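Local coordinates for protein PHOX (Pseudomonas fluorescens, PDB 4A9V) that hydrolyses phosphate monoesters as a PhoX-type alkaline phosphatase, using a complex cofactor of iron and calcium ions, at residues A86-Y91 and G187-C192; G247-I252 and F270-A275; K112-E117 and G174-C179; S72-P77 and N181-W186. All coordinates share one frame; numbering follows the deposited sequence.

Contact 1: A86-Y91 and G187-C192; sequences AINNEY and GTYLTC. With FEO (mu-oxo-diiron), chain S.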
# COMPACT_ATOMS: atom_id res chain seq x y z
N ALA A 86 3.53 1.26 -13.11
CA ALA A 86 2.90 2.34 -12.39
C ALA A 86 3.33 2.20 -10.94
O ALA A 86 3.15 1.14 -10.33
CB ALA A 86 1.39 2.26 -12.51
N ILE A 87 3.93 3.26 -10.40
CA ILE A 87 4.61 3.21 -9.12
C ILE A 87 4.11 4.36 -8.25
O ILE A 87 4.17 5.53 -8.63
CB ILE A 87 6.13 3.33 -9.30
CG1 ILE A 87 6.68 2.19 -10.18
CG2 ILE A 87 6.82 3.35 -7.95
CD1 ILE A 87 7.94 2.56 -10.94
N ASN A 88 3.61 4.02 -7.07
CA ASN A 88 3.12 5.01 -6.14
C ASN A 88 4.27 5.80 -5.54
O ASN A 88 5.34 5.24 -5.26
CB ASN A 88 2.38 4.35 -4.99
CG ASN A 88 1.05 3.77 -5.40
OD1 ASN A 88 0.57 3.96 -6.53
ND2 ASN A 88 0.40 3.11 -4.46
N ASN A 89 3.97 7.04 -5.18
CA ASN A 89 4.87 7.92 -4.45
C ASN A 89 4.13 8.42 -3.22
O ASN A 89 3.18 9.20 -3.34
CB ASN A 89 5.28 9.09 -5.35
CG ASN A 89 6.04 8.62 -6.57
OD1 ASN A 89 5.59 8.80 -7.71
ND2 ASN A 89 7.20 8.02 -6.35
N GLU A 90 4.47 7.89 -2.05
CA GLU A 90 3.57 8.01 -0.90
C GLU A 90 3.68 9.35 -0.18
O GLU A 90 2.67 9.92 0.22
CB GLU A 90 3.79 6.86 0.07
CG GLU A 90 2.71 6.80 1.14
CD GLU A 90 2.93 5.72 2.18
OE1 GLU A 90 4.08 5.59 2.65
OE2 GLU A 90 1.94 5.07 2.58
N TYR A 91 4.90 9.81 0.08
CA TYR A 91 5.10 11.03 0.85
C TYR A 91 6.51 11.51 0.60
O TYR A 91 7.17 11.02 -0.33
CB TYR A 91 4.78 10.82 2.35
CG TYR A 91 5.74 9.94 3.12
CD1 TYR A 91 5.72 8.56 2.99
CD2 TYR A 91 6.59 10.49 4.07
CE1 TYR A 91 6.53 7.75 3.76
CE2 TYR A 91 7.42 9.69 4.84
CZ TYR A 91 7.37 8.32 4.69
OH TYR A 91 8.19 7.49 5.43
N GLY A 187 -6.65 -4.01 -17.60
CA GLY A 187 -5.52 -3.20 -18.04
C GLY A 187 -5.40 -1.85 -17.35
O GLY A 187 -4.80 -0.93 -17.90
N THR A 188 -5.89 -1.76 -16.12
CA THR A 188 -5.76 -0.53 -15.36
C THR A 188 -5.10 -0.75 -14.00
O THR A 188 -4.92 -1.88 -13.53
CB THR A 188 -7.11 0.18 -15.17
OG1 THR A 188 -7.96 -0.63 -14.35
CG2 THR A 188 -7.78 0.47 -16.52
N TYR A 189 -4.67 0.36 -13.42
CA TYR A 189 -3.93 0.39 -12.18
C TYR A 189 -4.80 1.04 -11.10
O TYR A 189 -5.45 2.06 -11.36
CB TYR A 189 -2.67 1.24 -12.37
CG TYR A 189 -1.78 1.33 -11.16
CD1 TYR A 189 -1.10 0.21 -10.70
CD2 TYR A 189 -1.53 2.55 -10.52
CE1 TYR A 189 -0.25 0.28 -9.62
CE2 TYR A 189 -0.68 2.63 -9.43
CZ TYR A 189 -0.02 1.49 -9.01
OH TYR A 189 0.86 1.52 -7.95
N LEU A 190 -4.82 0.45 -9.91
CA LEU A 190 -5.46 1.06 -8.76
C LEU A 190 -4.41 1.56 -7.79
O LEU A 190 -3.47 0.83 -7.45
CB LEU A 190 -6.37 0.05 -8.05
CG LEU A 190 -7.44 -0.63 -8.92
CD1 LEU A 190 -8.29 -1.58 -8.09
CD2 LEU A 190 -8.31 0.37 -9.66
N THR A 191 -4.55 2.82 -7.40
CA THR A 191 -3.70 3.40 -6.39
C THR A 191 -4.55 3.80 -5.18
O THR A 191 -5.70 4.21 -5.31
CB THR A 191 -2.88 4.60 -6.93
OG1 THR A 191 -1.93 4.99 -5.93
CG2 THR A 191 -3.75 5.79 -7.28
N CYS A 192 -3.98 3.63 -3.99
CA CYS A 192 -4.74 3.67 -2.75
C CYS A 192 -4.27 4.83 -1.88
O CYS A 192 -3.10 4.90 -1.52
CB CYS A 192 -4.52 2.36 -2.00
SG CYS A 192 -5.32 0.96 -2.80
FE1 FEO S . 1.54 3.31 3.56
FE2 FEO S . 0.08 1.13 5.83
O FEO S . 1.56 1.81 4.81
O HOH W 1 3.44 2.49 2.94
O HOH W 2 2.61 4.25 5.32

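Contact 2: G247-I252 and F270-A275; sequences GWVVEI and FKHENA. With CA (calcium ion), chain Q; FEO (mu-oxo-diiron), chain S.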
# COMPACT_ATOMS: atom_id res chain seq x y z
N GLY A 247 -8.91 9.72 0.40
CA GLY A 247 -9.17 8.45 1.08
C GLY A 247 -9.88 7.43 0.21
O GLY A 247 -10.60 6.56 0.73
N TRP A 248 -9.63 7.48 -1.09
CA TRP A 248 -10.30 6.61 -2.06
C TRP A 248 -9.30 5.78 -2.82
O TRP A 248 -8.09 6.05 -2.82
CB TRP A 248 -11.10 7.47 -3.05
CG TRP A 248 -12.09 8.39 -2.38
CD1 TRP A 248 -11.94 9.75 -2.13
CD2 TRP A 248 -13.41 8.05 -1.86
NE1 TRP A 248 -13.05 10.26 -1.51
CE2 TRP A 248 -13.98 9.28 -1.34
CE3 TRP A 248 -14.16 6.88 -1.80
CZ2 TRP A 248 -15.27 9.33 -0.85
CZ3 TRP A 248 -15.44 6.93 -1.26
CH2 TRP A 248 -15.99 8.14 -0.81
N VAL A 249 -9.80 4.74 -3.47
CA VAL A 249 -9.08 4.02 -4.50
C VAL A 249 -9.27 4.75 -5.82
O VAL A 249 -10.38 5.12 -6.19
CB VAL A 249 -9.61 2.58 -4.62
CG1 VAL A 249 -8.85 1.82 -5.70
CG2 VAL A 249 -9.46 1.86 -3.28
N VAL A 250 -8.16 4.98 -6.51
CA VAL A 250 -8.14 5.76 -7.74
C VAL A 250 -7.67 4.88 -8.89
O VAL A 250 -6.66 4.19 -8.78
CB VAL A 250 -7.18 6.97 -7.58
CG1 VAL A 250 -7.19 7.82 -8.84
CG2 VAL A 250 -7.57 7.80 -6.37
N GLU A 251 -8.43 4.87 -9.98
CA GLU A 251 -8.14 4.03 -11.14
C GLU A 251 -7.47 4.86 -12.24
O GLU A 251 -7.94 5.94 -12.61
CB GLU A 251 -9.43 3.39 -11.65
CG GLU A 251 -9.21 2.37 -12.76
CD GLU A 251 -10.44 1.58 -13.14
OE1 GLU A 251 -11.56 1.93 -12.69
OE2 GLU A 251 -10.31 0.66 -13.98
N ILE A 252 -6.34 4.34 -12.71
CA ILE A 252 -5.49 4.98 -13.71
C ILE A 252 -5.29 4.03 -14.89
O ILE A 252 -5.03 2.85 -14.71
CB ILE A 252 -4.10 5.29 -13.09
CG1 ILE A 252 -4.23 6.35 -11.99
CG2 ILE A 252 -3.09 5.72 -14.14
CD1 ILE A 252 -3.06 6.41 -11.03
N PHE A 270 -11.51 5.31 3.35
CA PHE A 270 -10.77 4.91 4.54
C PHE A 270 -9.28 5.00 4.18
O PHE A 270 -8.94 5.58 3.15
CB PHE A 270 -11.21 3.53 5.11
CG PHE A 270 -11.27 2.41 4.09
CD1 PHE A 270 -10.16 1.61 3.85
CD2 PHE A 270 -12.49 2.01 3.56
CE1 PHE A 270 -10.25 0.50 3.04
CE2 PHE A 270 -12.58 0.91 2.74
CZ PHE A 270 -11.48 0.13 2.51
N LYS A 271 -8.40 4.56 5.08
CA LYS A 271 -6.97 4.70 4.85
C LYS A 271 -6.46 3.47 4.10
O LYS A 271 -5.95 2.51 4.69
CB LYS A 271 -6.25 4.99 6.17
CG LYS A 271 -6.75 6.28 6.78
CD LYS A 271 -5.99 6.74 8.01
CE LYS A 271 -6.71 7.93 8.62
NZ LYS A 271 -6.07 8.41 9.88
N HIS A 272 -6.74 3.45 2.80
CA HIS A 272 -6.52 2.27 1.97
C HIS A 272 -5.05 1.94 1.87
O HIS A 272 -4.26 2.77 1.43
CB HIS A 272 -7.02 2.55 0.56
CG HIS A 272 -8.51 2.64 0.43
ND1 HIS A 272 -9.28 1.55 0.18
CD2 HIS A 272 -9.37 3.73 0.46
CE1 HIS A 272 -10.56 1.93 0.07
NE2 HIS A 272 -10.62 3.25 0.23
N GLU A 273 -4.71 0.67 2.10
CA GLU A 273 -3.35 0.19 1.86
C GLU A 273 -3.21 -0.29 0.42
O GLU A 273 -2.58 0.37 -0.40
CB GLU A 273 -2.96 -0.90 2.84
CG GLU A 273 -1.51 -1.34 2.67
CD GLU A 273 -0.55 -0.61 3.58
OE1 GLU A 273 -1.02 0.03 4.56
OE2 GLU A 273 0.68 -0.72 3.33
N ASN A 274 -3.77 -1.46 0.10
CA ASN A 274 -3.75 -1.96 -1.28
C ASN A 274 -5.13 -2.47 -1.70
O ASN A 274 -6.12 -2.32 -0.99
CB ASN A 274 -2.61 -2.99 -1.53
CG ASN A 274 -3.02 -4.43 -1.28
OD1 ASN A 274 -3.82 -4.73 -0.40
ND2 ASN A 274 -2.36 -5.35 -1.98
N ALA A 275 -5.19 -2.99 -2.92
CA ALA A 275 -6.44 -3.40 -3.53
C ALA A 275 -6.18 -4.69 -4.30
O ALA A 275 -5.53 -4.69 -5.34
CB ALA A 275 -6.96 -2.31 -4.45
CA CA Q . 2.83 -0.10 3.93
FE1 FEO S . 1.54 3.31 3.56
FE2 FEO S . 0.08 1.13 5.83
O FEO S . 1.56 1.81 4.81
O HOH W 1 3.44 2.49 2.94
O HOH W 3 2.67 0.08 1.43
O HOH W 4 5.10 -0.50 3.01
O HOH W 5 4.26 1.34 5.61
O HOH W 2 2.61 4.25 5.32

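Contact 3: K112-E117 and G174-C179; sequences KALACE and GTFQNC. With FEO (mu-oxo-diiron), chain S.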
# COMPACT_ATOMS: atom_id res chain seq x y z
N LYS A 112 5.69 21.87 -4.11
CA LYS A 112 6.79 20.95 -4.33
C LYS A 112 6.59 19.62 -3.58
O LYS A 112 6.87 18.55 -4.12
CB LYS A 112 8.10 21.61 -3.91
CG LYS A 112 9.35 20.78 -4.12
CD LYS A 112 10.59 21.64 -3.92
CE LYS A 112 11.82 20.80 -3.72
NZ LYS A 112 13.05 21.63 -3.61
N ALA A 113 6.07 19.69 -2.36
CA ALA A 113 5.73 18.48 -1.60
C ALA A 113 4.61 17.70 -2.29
O ALA A 113 4.70 16.49 -2.44
CB ALA A 113 5.35 18.83 -0.17
N LEU A 114 3.56 18.39 -2.70
CA LEU A 114 2.46 17.73 -3.41
C LEU A 114 2.94 17.09 -4.72
O LEU A 114 2.47 16.02 -5.11
CB LEU A 114 1.35 18.74 -3.68
CG LEU A 114 0.42 18.98 -2.49
CD1 LEU A 114 -0.26 20.33 -2.59
CD2 LEU A 114 -0.62 17.89 -2.37
N ALA A 115 3.93 17.72 -5.35
CA ALA A 115 4.51 17.21 -6.59
C ALA A 115 5.22 15.87 -6.38
O ALA A 115 5.37 15.10 -7.32
CB ALA A 115 5.47 18.23 -7.16
N CYS A 116 5.74 15.65 -5.18
CA CYS A 116 6.44 14.42 -4.85
C CYS A 116 5.54 13.21 -4.77
O CYS A 116 6.05 12.09 -4.72
CB CYS A 116 7.14 14.56 -3.51
SG CYS A 116 8.62 15.60 -3.49
N GLU A 117 4.25 13.43 -4.51
CA GLU A 117 3.33 12.35 -4.19
C GLU A 117 2.44 12.05 -5.38
O GLU A 117 2.33 12.85 -6.30
CB GLU A 117 2.49 12.73 -2.97
CG GLU A 117 3.37 13.13 -1.79
CD GLU A 117 2.65 13.35 -0.48
OE1 GLU A 117 1.47 13.00 -0.33
OE2 GLU A 117 3.30 13.93 0.42
N GLY A 174 -5.75 16.21 -7.24
CA GLY A 174 -4.71 15.40 -6.64
C GLY A 174 -5.13 14.03 -6.16
O GLY A 174 -6.29 13.80 -5.77
N THR A 175 -4.16 13.14 -6.19
CA THR A 175 -4.10 11.98 -5.33
C THR A 175 -2.74 12.02 -4.65
O THR A 175 -1.75 12.46 -5.26
CB THR A 175 -4.30 10.69 -6.16
OG1 THR A 175 -4.36 9.55 -5.30
CG2 THR A 175 -3.21 10.48 -7.19
N PHE A 176 -2.73 11.80 -3.34
CA PHE A 176 -1.52 11.91 -2.55
C PHE A 176 -1.58 10.92 -1.40
O PHE A 176 -2.59 10.23 -1.22
CB PHE A 176 -1.28 13.37 -2.08
CG PHE A 176 -2.47 14.00 -1.38
CD1 PHE A 176 -2.73 13.73 -0.04
CD2 PHE A 176 -3.30 14.89 -2.04
CE1 PHE A 176 -3.82 14.28 0.60
CE2 PHE A 176 -4.37 15.48 -1.39
CZ PHE A 176 -4.65 15.14 -0.08
N GLN A 177 -0.46 10.72 -0.71
CA GLN A 177 -0.35 9.69 0.32
C GLN A 177 -0.75 8.33 -0.27
O GLN A 177 -1.29 7.45 0.40
CB GLN A 177 -1.14 10.06 1.58
CG GLN A 177 -0.54 11.25 2.33
CD GLN A 177 0.70 10.95 3.17
OE1 GLN A 177 1.32 11.88 3.69
NE2 GLN A 177 0.96 9.69 3.45
N ASN A 178 -0.24 8.10 -1.47
CA ASN A 178 -0.47 6.87 -2.23
C ASN A 178 0.40 5.74 -1.72
O ASN A 178 1.62 5.77 -1.85
CB ASN A 178 -0.16 7.10 -3.70
CG ASN A 178 -0.99 8.21 -4.28
OD1 ASN A 178 -0.75 9.38 -3.98
ND2 ASN A 178 -2.08 7.83 -4.93
N CYS A 179 -0.25 4.76 -1.10
CA CYS A 179 0.41 3.71 -0.36
C CYS A 179 0.66 2.53 -1.30
O CYS A 179 1.68 2.49 -1.98
CB CYS A 179 -0.45 3.34 0.84
SG CYS A 179 0.25 2.06 1.88
FE1 FEO S . 1.54 3.31 3.56
FE2 FEO S . 0.08 1.13 5.83
O FEO S . 1.56 1.81 4.81
O HOH W 6 2.33 14.26 2.83
O HOH W 1 3.44 2.49 2.94
O HOH W 2 2.61 4.25 5.32

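Contact 4: S72-P77 and N181-W186; sequences SLFEFP and NGKTPW. With EDO (1,2-ethanediol), chain O.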
# COMPACT_ATOMS: atom_id res chain seq x y z
N SER A 72 2.83 -1.78 -9.87
CA SER A 72 2.50 -2.89 -10.75
C SER A 72 3.23 -2.75 -12.07
O SER A 72 3.45 -1.64 -12.57
CB SER A 72 0.99 -2.93 -11.02
OG SER A 72 0.23 -3.26 -9.87
N LEU A 73 3.47 -3.90 -12.70
CA LEU A 73 4.03 -3.97 -14.04
C LEU A 73 2.95 -4.49 -15.00
O LEU A 73 2.26 -5.47 -14.71
CB LEU A 73 5.26 -4.89 -14.04
CG LEU A 73 5.97 -5.05 -15.38
CD1 LEU A 73 7.46 -5.26 -15.19
CD2 LEU A 73 5.38 -6.18 -16.21
N PHE A 74 2.84 -3.82 -16.14
CA PHE A 74 1.90 -4.16 -17.20
C PHE A 74 2.68 -4.58 -18.44
O PHE A 74 3.43 -3.80 -19.01
CB PHE A 74 1.03 -2.94 -17.54
CG PHE A 74 0.12 -2.52 -16.42
CD1 PHE A 74 0.59 -1.72 -15.38
CD2 PHE A 74 -1.20 -2.93 -16.38
CE1 PHE A 74 -0.23 -1.37 -14.33
CE2 PHE A 74 -2.03 -2.58 -15.33
CZ PHE A 74 -1.54 -1.80 -14.30
N GLU A 75 2.48 -5.81 -18.87
CA GLU A 75 2.95 -6.31 -20.17
C GLU A 75 2.56 -5.34 -21.26
O GLU A 75 1.41 -4.92 -21.30
CB GLU A 75 2.30 -7.66 -20.47
CG GLU A 75 2.80 -8.80 -19.61
CD GLU A 75 1.87 -10.00 -19.63
OE1 GLU A 75 1.85 -10.72 -20.64
OE2 GLU A 75 1.16 -10.22 -18.62
N PHE A 76 3.45 -5.04 -22.19
CA PHE A 76 3.12 -4.17 -23.30
C PHE A 76 2.57 -5.01 -24.45
O PHE A 76 3.27 -5.87 -24.97
CB PHE A 76 4.36 -3.40 -23.74
CG PHE A 76 4.05 -2.14 -24.50
CD1 PHE A 76 3.65 -2.20 -25.82
CD2 PHE A 76 4.07 -0.91 -23.87
CE1 PHE A 76 3.29 -1.06 -26.50
CE2 PHE A 76 3.73 0.24 -24.55
CZ PHE A 76 3.36 0.17 -25.88
N PRO A 77 1.29 -4.84 -24.80
CA PRO A 77 0.72 -5.70 -25.84
C PRO A 77 1.55 -5.66 -27.13
O PRO A 77 1.90 -4.59 -27.61
CB PRO A 77 -0.68 -5.10 -26.06
CG PRO A 77 -1.02 -4.49 -24.73
CD PRO A 77 0.28 -3.92 -24.25
N ASN A 181 -1.34 -0.77 -4.00
CA ASN A 181 -1.75 -0.86 -5.38
C ASN A 181 -2.71 -2.01 -5.65
O ASN A 181 -2.81 -2.96 -4.87
CB ASN A 181 -0.51 -1.03 -6.27
CG ASN A 181 0.24 -2.32 -5.98
OD1 ASN A 181 0.62 -2.59 -4.83
ND2 ASN A 181 0.39 -3.15 -7.00
N GLY A 182 -3.30 -1.97 -6.84
CA GLY A 182 -3.92 -3.13 -7.46
C GLY A 182 -3.73 -3.08 -8.96
O GLY A 182 -3.48 -2.03 -9.53
N LYS A 183 -3.88 -4.24 -9.59
CA LYS A 183 -3.74 -4.38 -11.03
C LYS A 183 -4.98 -5.09 -11.53
O LYS A 183 -5.27 -6.20 -11.09
CB LYS A 183 -2.50 -5.21 -11.35
CG LYS A 183 -2.32 -5.47 -12.84
CD LYS A 183 -1.04 -6.25 -13.11
CE LYS A 183 -0.88 -6.58 -14.58
NZ LYS A 183 0.33 -7.43 -14.79
N THR A 184 -5.72 -4.45 -12.43
CA THR A 184 -6.98 -5.05 -12.87
C THR A 184 -6.76 -5.87 -14.13
O THR A 184 -5.88 -5.58 -14.94
CB THR A 184 -8.07 -4.00 -13.14
OG1 THR A 184 -7.79 -3.35 -14.39
CG2 THR A 184 -8.17 -2.98 -12.02
N PRO A 185 -7.65 -6.85 -14.37
CA PRO A 185 -7.53 -7.66 -15.57
C PRO A 185 -8.04 -6.95 -16.81
O PRO A 185 -7.92 -7.50 -17.90
CB PRO A 185 -8.37 -8.91 -15.25
CG PRO A 185 -9.28 -8.50 -14.15
CD PRO A 185 -8.54 -7.46 -13.37
N TRP A 186 -8.55 -5.73 -16.67
CA TRP A 186 -8.89 -4.90 -17.83
C TRP A 186 -7.88 -3.80 -18.05
O TRP A 186 -8.16 -2.83 -18.77
CB TRP A 186 -10.31 -4.34 -17.72
CG TRP A 186 -10.62 -3.63 -16.43
CD1 TRP A 186 -10.57 -2.26 -16.19
CD2 TRP A 186 -11.09 -4.23 -15.18
NE1 TRP A 186 -10.92 -1.98 -14.89
CE2 TRP A 186 -11.25 -3.13 -14.23
CE3 TRP A 186 -11.39 -5.51 -14.77
CZ2 TRP A 186 -11.60 -3.35 -12.91
CZ3 TRP A 186 -11.77 -5.72 -13.44
CH2 TRP A 186 -11.88 -4.66 -12.54
C1 EDO O . -0.18 -7.49 -18.35
O1 EDO O . 1.00 -7.60 -17.38
C2 EDO O . -1.25 -6.59 -17.74
O2 EDO O . -1.95 -5.87 -18.78

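Contact 1: A86-Y91 and G187-C192
Strands 86-89 and 189-192 run nearly parallel, 9° apart, with axes 8.5 Å from each other; that spacing leaves the joining to side chains. The tight part is built on Tyr189 and Asn88. CG of Tyr189 is anti to its backbone N (chi1 -178°), and this sends the ring across to the other strand. Ala86 CB sits over the centre of one ring face in a CH-pi contact, 3.4 Å from the centroid of the Tyr189 ring. At the edge of the same ring, Tyr189 OH donates to Asn88 OD1 over 2.8 Å. Thr191 OG1 gives Asn88 OD1 a second bond, also 2.8 Å; both donors stand above the plane of the amide carbonyl. The two strands belong to different sheets of the beta-propeller, so here one sheet packs its face against the next. The rest of the Asn88 amide is fixed too, because ND2 bonds to the backbone oxygens of Cys179 and Ala180, and Thr191 OG1 in turn takes an N-H from Asn178. An alanine in place of Tyr189 would remove the ring and its hydroxyl, and would probably loosen the packing at Ala86 and leave Asn88 OD1 with one donor fewer. Beyond this buried knot the segments touch little. Thr188 and Gly187 are partly exposed and lie away from the first strand. At the opposite end Glu90, extended beyond CG, turns to the cofactor instead: its OE2 binds FE1 at 2.0 Å, on an iron that also carries two waters.

Contact 2: G247-I252 and F270-A275
The backbones meet at Gly247 and Phe270, whose CA atoms are 5.2 Å apart: Phe270 N donates to Gly247 O over 3.0 Å, in the carbonyl plane, and Gly247 has backbone angles (phi 94°) at which a CB would jam against the preceding carbonyl. After Phe270 the chain makes an inverse gamma turn centred on Lys271, with a weak bond from His272 N back to Phe270 O. Loop 270-275 thus brings the His272 ring toward strand 249-252 of a propeller sheet, held between two side chains. Val249 CG2 lies over one face, 3.6 Å from the centroid of the His272 ring, a CH-pi contact. Phe270 CE1 lies over the opposite face, offset toward the rim, while His272 CE1 covers a face of the Phe270 ring. At the edge, His272 CD2 is 3.1 Å from Gly247 O, and NE2 bonds to the backbone oxygen of Gly268. Next, Glu273 bends at chi2 (93°) so that its OE1 binds FE2 of the mu-oxo-diiron cofactor at 2.0 Å and its OE2 the calcium ion at 2.3 Å. A neutral histidine donating through NE2 would suit this enclosed ring, and a carboxylate bridging two metals is probably fully ionised.

Contact 3: K112-E117 and G174-C179
The diiron-calcium site is approached here along the segment 174-179, which ends in Cys179, whose SG is a ligand of iron FE1 at 2.5 Å. Two residues before it, the backbone is gripped by Glu117. The side chain of Glu117 is extended beyond CG, with CG anti to the carbonyl carbon (chi1 -54°), and reaches past the CB of Phe176 so that OE1 accepts from Gln177 N at 3.0 Å. The N-H arrives somewhat above the carboxylate plane. Glu117 OE1 also lies 3.3 Å from Phe176 CB. A water spends both hydrogens on the second link, donating to Glu117 OE2 (2.6 Å) and to Gln177 OE1 (2.7 Å). Gln177 itself has a left-handed backbone (phi 55°) and is bent at chi2, which returns its amide oxygen toward that water. In the fold, helix 107-115 and the residues that follow it are thus tied to the run leading into strand 178-183, an outermost strand of its propeller sheet. The apolar flank is lighter: Leu114 and Phe176 lie side by side, pointing the same way, with Leu114 CD2 and Phe176 CD2 4.0 Å apart. The Phe176 ring also meets that of His246. Within the segment, Asn178 ND2 donates to Thr175 OG1 over 2.9 Å, nearly in its own amide plane, and Thr175 OG1 has a further bond to Glu193.

Contact 4: S72-P77 and N181-W186
Lys183 stretches out with every torsion anti and overlaps Phe74: Lys183 CG is 3.8 Å from Phe74 CE2, at the far end of the ring. Its ammonium group runs on past the ring: Lys183 NZ donates to Leu73 O at 2.8 Å, nearly along the C=O axis. NZ is too far from the Phe74 centroid for more than a weak cation-pi attraction. A bound ethanediol, probably from the crystallisation liquor, completes this end. Its O1 takes a 2.7 Å bond from Lys183 NZ and a nearly straight one from Glu75 N (2.8 Å), and gives a weak bond to OE2 of Glu75, whose side chain has two conformers. At the other end, Asn181 ND2 donates to the buried Ser72 OG over 2.9 Å, with the hydroxyl in the amide plane; Asn181 holds CG between the backbone N and the carbonyl carbon (chi1 63°). An alanine in place of Asn181 would remove that amide and would probably cost Ser72 its polar link to this strand. Both strands, 72-76 and 181-183, are outermost in their own propeller sheets and run in nearly the same direction, 18° apart, with Tyr189 packed against Ser72, Phe74 and Asn181. The Lys183 ammonium is probably stabilised, though not neutralised, by the carbonyl dipole of Leu73; Glu75 OE2, 4.8 Å from Lys183 NZ in one conformer, forms no salt bridge but probably adds a longer-range attraction.

How the contacts relate
Contacts 1, 2 and 3 each deliver one ligand to the same cofactor: Glu90 and Cys179 to FE1, Glu273 to FE2 and calcium, with Cys179 SG 3.2 Å from Glu273 OE2. Glu194 bridges the two irons, and Asp292 and Glu387 add further ligands on FE2. The contacts are stitched together by backbone, Cys179 N probably bonding to Cys192 O (2.9 Å) and Tyr189 O to Ile252 N (2.8 Å). Contact 4 brings no metal ligand, yet continues the same strand pairs outward: Ser72 O and Ala86 N lie 2.9 Å apart, Gly182 O and Leu190 N 2.8 Å. Contacts 3 and 4 use opposite ends of strand 178-183, their centres about 21 Å apart.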